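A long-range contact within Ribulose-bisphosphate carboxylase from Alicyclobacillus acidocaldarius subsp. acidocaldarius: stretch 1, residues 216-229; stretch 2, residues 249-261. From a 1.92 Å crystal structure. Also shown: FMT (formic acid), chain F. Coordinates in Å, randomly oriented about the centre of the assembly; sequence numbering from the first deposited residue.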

# COMPACT_ATOMS: atom_id res chain seq x y z
N ASN B 216 11.28 -14.79 7.67
CA ASN B 216 10.25 -13.78 7.56
C ASN B 216 10.45 -12.65 8.60
O ASN B 216 10.52 -12.92 9.80
CB ASN B 216 8.88 -14.44 7.70
CG ASN B 216 7.77 -13.66 6.99
OD1 ASN B 216 8.03 -12.72 6.24
ND2 ASN B 216 6.52 -14.05 7.24
N LEU B 217 10.54 -11.40 8.14
CA LEU B 217 10.69 -10.23 9.03
C LEU B 217 9.32 -9.72 9.44
O LEU B 217 8.55 -9.30 8.59
CB LEU B 217 11.46 -9.12 8.34
CG LEU B 217 11.75 -7.87 9.18
CD1 LEU B 217 12.47 -8.19 10.51
CD2 LEU B 217 12.57 -6.92 8.35
N THR B 218 9.00 -9.82 10.72
CA THR B 218 7.62 -9.61 11.15
C THR B 218 7.53 -8.88 12.49
O THR B 218 8.53 -8.75 13.21
CB THR B 218 6.89 -10.95 11.34
OG1 THR B 218 7.48 -11.67 12.42
CG2 THR B 218 6.97 -11.79 10.09
N GLY B 219 6.31 -8.46 12.83
CA GLY B 219 6.06 -7.70 14.04
C GLY B 219 5.78 -6.23 13.72
O GLY B 219 5.74 -5.82 12.57
N PRO B 220 5.59 -5.43 14.77
CA PRO B 220 5.26 -4.01 14.72
C PRO B 220 6.36 -3.17 14.07
O PRO B 220 7.54 -3.46 14.28
CB PRO B 220 5.15 -3.62 16.20
CG PRO B 220 4.97 -4.90 16.93
CD PRO B 220 5.72 -5.92 16.16
N VAL B 221 5.97 -2.13 13.34
CA VAL B 221 6.94 -1.30 12.63
C VAL B 221 8.04 -0.74 13.55
O VAL B 221 9.22 -0.82 13.21
CB VAL B 221 6.25 -0.19 11.80
CG1 VAL B 221 7.22 0.93 11.47
CG2 VAL B 221 5.65 -0.77 10.50
N HIS B 222 7.66 -0.24 14.72
CA HIS B 222 8.61 0.45 15.62
C HIS B 222 9.76 -0.43 16.14
O HIS B 222 10.76 0.08 16.65
CB HIS B 222 7.87 1.09 16.80
CG HIS B 222 7.27 0.09 17.75
ND1 HIS B 222 8.01 -0.55 18.72
CD2 HIS B 222 6.01 -0.38 17.86
CE1 HIS B 222 7.22 -1.36 19.40
NE2 HIS B 222 6.00 -1.28 18.90
N SER B 223 9.63 -1.74 16.01
CA SER B 223 10.69 -2.61 16.50
C SER B 223 11.27 -3.43 15.34
O SER B 223 12.15 -4.26 15.53
CB SER B 223 10.18 -3.51 17.63
OG SER B 223 9.26 -4.48 17.14
N LEU B 224 10.79 -3.14 14.14
CA LEU B 224 11.21 -3.85 12.94
C LEU B 224 12.70 -3.73 12.63
O LEU B 224 13.36 -4.72 12.30
CB LEU B 224 10.39 -3.37 11.74
CG LEU B 224 10.22 -4.37 10.60
CD1 LEU B 224 9.57 -5.64 11.10
CD2 LEU B 224 9.39 -3.75 9.48
N ARG B 225 13.24 -2.53 12.74
CA ARG B 225 14.64 -2.32 12.39
C ARG B 225 15.56 -2.99 13.43
O ARG B 225 16.58 -3.62 13.08
CB ARG B 225 14.94 -0.82 12.21
CG ARG B 225 16.00 -0.51 11.14
CD ARG B 225 16.00 0.97 10.75
NE ARG B 225 16.22 1.83 11.91
CZ ARG B 225 16.44 3.13 11.86
NH1 ARG B 225 16.48 3.76 10.70
NH2 ARG B 225 16.62 3.81 12.99
N GLU B 226 15.20 -2.88 14.70
CA GLU B 226 15.95 -3.60 15.74
C GLU B 226 15.87 -5.12 15.54
O GLU B 226 16.86 -5.82 15.69
CB GLU B 226 15.46 -3.21 17.13
CG GLU B 226 16.25 -3.87 18.28
CD GLU B 226 17.73 -3.48 18.29
OE1 GLU B 226 18.06 -2.36 17.84
OE2 GLU B 226 18.57 -4.30 18.76
N ARG B 227 14.69 -5.63 15.19
CA ARG B 227 14.58 -7.07 14.94
C ARG B 227 15.43 -7.50 13.74
O ARG B 227 16.08 -8.54 13.77
CB ARG B 227 13.12 -7.53 14.78
CG ARG B 227 13.03 -9.07 14.70
CD ARG B 227 11.60 -9.62 14.77
NE ARG B 227 11.48 -10.74 15.72
CZ ARG B 227 10.33 -11.28 16.09
NH1 ARG B 227 9.19 -10.82 15.57
NH2 ARG B 227 10.29 -12.28 16.95
N ALA B 228 15.41 -6.70 12.67
CA ALA B 228 16.21 -6.98 11.48
C ALA B 228 17.70 -7.08 11.85
O ALA B 228 18.45 -7.92 11.33
CB ALA B 228 16.01 -5.89 10.45
N ARG B 229 18.11 -6.20 12.76
CA ARG B 229 19.50 -6.15 13.20
C ARG B 229 19.86 -7.40 13.98
O ARG B 229 20.95 -7.96 13.81
CB ARG B 229 19.76 -4.93 14.09
CG ARG B 229 19.65 -3.57 13.42
CD ARG B 229 20.09 -2.49 14.41
NE ARG B 229 19.81 -1.13 13.96
CZ ARG B 229 18.99 -0.30 14.58
NH1 ARG B 229 18.80 0.93 14.11
NH2 ARG B 229 18.37 -0.69 15.69
N ASP B 249 8.72 2.83 2.27
CA ASP B 249 9.57 3.65 3.14
C ASP B 249 10.05 2.86 4.34
O ASP B 249 11.16 3.11 4.81
CB ASP B 249 8.86 4.91 3.61
CG ASP B 249 8.79 5.96 2.53
OD1 ASP B 249 9.83 6.22 1.88
OD2 ASP B 249 7.69 6.51 2.31
N VAL B 250 9.20 1.96 4.84
CA VAL B 250 9.57 1.08 5.93
C VAL B 250 10.77 0.24 5.52
O VAL B 250 11.78 0.20 6.23
CB VAL B 250 8.43 0.10 6.33
CG1 VAL B 250 8.99 -1.08 7.09
CG2 VAL B 250 7.39 0.79 7.18
N VAL B 251 10.65 -0.43 4.37
CA VAL B 251 11.74 -1.23 3.82
C VAL B 251 12.98 -0.41 3.48
O VAL B 251 14.11 -0.89 3.67
CB VAL B 251 11.26 -2.06 2.58
CG1 VAL B 251 12.38 -2.93 2.03
CG2 VAL B 251 10.08 -2.93 3.00
N ALA B 252 12.79 0.83 3.02
CA ALA B 252 13.93 1.72 2.71
C ALA B 252 14.86 1.93 3.90
O ALA B 252 16.09 1.93 3.74
CB ALA B 252 13.44 3.08 2.18
N ASP B 253 14.28 2.11 5.08
CA ASP B 253 15.10 2.33 6.28
C ASP B 253 15.96 1.11 6.61
O ASP B 253 17.09 1.23 7.07
CB ASP B 253 14.24 2.70 7.50
CG ASP B 253 13.65 4.12 7.41
OD1 ASP B 253 14.06 4.93 6.54
OD2 ASP B 253 12.76 4.41 8.22
N LEU B 254 15.41 -0.08 6.36
CA LEU B 254 16.14 -1.34 6.58
C LEU B 254 17.33 -1.47 5.62
O LEU B 254 18.44 -1.88 5.99
CB LEU B 254 15.23 -2.54 6.33
CG LEU B 254 14.19 -3.03 7.34
CD1 LEU B 254 13.39 -1.92 7.95
CD2 LEU B 254 13.25 -4.02 6.63
N ALA B 255 17.07 -1.15 4.36
CA ALA B 255 18.10 -1.25 3.34
C ALA B 255 19.19 -0.19 3.56
O ALA B 255 20.35 -0.38 3.20
CB ALA B 255 17.44 -1.13 1.95
N ARG B 256 18.83 0.91 4.20
CA ARG B 256 19.81 1.96 4.44
C ARG B 256 20.68 1.71 5.67
O ARG B 256 21.83 2.16 5.72
CB ARG B 256 19.14 3.33 4.55
CG ARG B 256 20.12 4.49 4.35
CD ARG B 256 19.45 5.84 4.57
NE ARG B 256 18.23 6.04 3.80
CZ ARG B 256 18.18 6.53 2.56
NH1 ARG B 256 19.30 6.86 1.93
NH2 ARG B 256 17.01 6.68 1.95
N ASP B 257 20.15 0.99 6.65
CA ASP B 257 20.83 0.78 7.93
C ASP B 257 22.03 -0.20 7.82
O ASP B 257 21.84 -1.38 7.53
CB ASP B 257 19.79 0.26 8.92
CG ASP B 257 20.26 0.30 10.36
OD1 ASP B 257 21.48 0.38 10.61
OD2 ASP B 257 19.38 0.22 11.24
N PRO B 258 23.25 0.29 8.08
CA PRO B 258 24.47 -0.53 8.00
C PRO B 258 24.40 -1.74 8.92
O PRO B 258 24.90 -2.82 8.57
CB PRO B 258 25.56 0.43 8.48
CG PRO B 258 25.03 1.78 8.13
CD PRO B 258 23.56 1.69 8.41
N ASP B 259 23.77 -1.58 10.08
CA ASP B 259 23.63 -2.68 11.04
C ASP B 259 22.67 -3.78 10.60
O ASP B 259 22.71 -4.89 11.14
CB ASP B 259 23.25 -2.16 12.43
CG ASP B 259 24.37 -1.38 13.09
OD1 ASP B 259 25.55 -1.60 12.74
OD2 ASP B 259 24.07 -0.54 13.97
N VAL B 260 21.79 -3.48 9.65
CA VAL B 260 20.98 -4.52 9.01
C VAL B 260 21.84 -5.14 7.91
O VAL B 260 21.70 -4.85 6.72
CB VAL B 260 19.62 -4.01 8.48
CG1 VAL B 260 18.80 -5.16 7.91
CG2 VAL B 260 18.84 -3.36 9.61
N ASP B 261 22.75 -5.99 8.36
CA ASP B 261 23.83 -6.44 7.52
C ASP B 261 23.49 -7.78 6.89
O ASP B 261 24.19 -8.77 7.08
CB ASP B 261 25.11 -6.53 8.34
CG ASP B 261 26.33 -6.68 7.49
OD1 ASP B 261 26.41 -5.95 6.47
OD2 ASP B 261 27.18 -7.53 7.82
C FMT F . 2.23 -2.36 14.19
O1 FMT F . 0.99 -2.33 14.05
O2 FMT F . 3.05 -1.45 13.95

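Two helices of one chain, with the residues flanking them, pack in roughly the same direction through apolar side chains, and a group of arginine and aspartate charges lies beside the turn after the second helix. The helix axes are inclined by 29° and come no closer than 10.1 Å. The backbones draw together along the contact. The CA atoms of Val-221 and Val-250 are 7.6 Å apart, those of Arg-225 and Leu-254 6.1 Å, and those of Arg-229 and Val-260 4.7 Å. The contact buries 524 Å², both sides summed.

The apolar part comes first. Leu-217 lies ahead of the first helix and points toward the second stretch. Leu-217 CD2 reaches CD2 of Leu-254 at 3.4 Å, a tight van der Waals contact. Val-250 meets two partners. Val-250 CG1 is 3.6 Å from CD2 of Leu-224, and Val-250 CG2 is 4.1 Å from CG2 of Val-221. These side chains offer no polar groups, so their packing rests on van der Waals contact and the exclusion of water. One helix turn beyond Leu-224, CB of Ala-228 touches CG1 of Val-260 at 3.8 Å.

Val-260 lies past the end of the second helix. Asp-257 is the first residue to leave helical angles, and a type I turn runs from it to Val-260. Val-260 N donates to Asp-257 O at 3.0 Å, closing the turn. Within it, Asp-259 N donates to Asp-257 OD1 at 3.1 Å, so one carboxylate oxygen braces the turn while the other faces the arginines.

That other oxygen, Asp-257 OD2, is the centre of the charge cluster. Arg-229 approaches it with the edge of its guanidinium. Arg-229 NE, at 3.1 Å, and Arg-229 NH1, at 3.0 Å, both donate to Asp-257 OD2. Each N-H is bent to 129°, so both hydrogen bonds are weak, but together they belong to a salt bridge. On its own helix, Arg-229 NH2 forms a second salt bridge with Glu-226 OE1 at 2.7 Å. The guanidinium thus links acids from both stretches.

Arg-225 adds a longer salt bridge, from Arg-225 NE to Asp-257 OD2 at 3.6 Å. The oxygen lies well out of the guanidinium plane, so this is charge attraction without a directed N-H. Arg-229 also uses its aliphatic part: Arg-229 CG lies 3.9 Å from Val-260 CG2, and Arg-229 CD lies 3.7 Å from Asp-259 CB.

Beside the contact, Val-221 N donates to O2 of the formic acid at 3.1 Å.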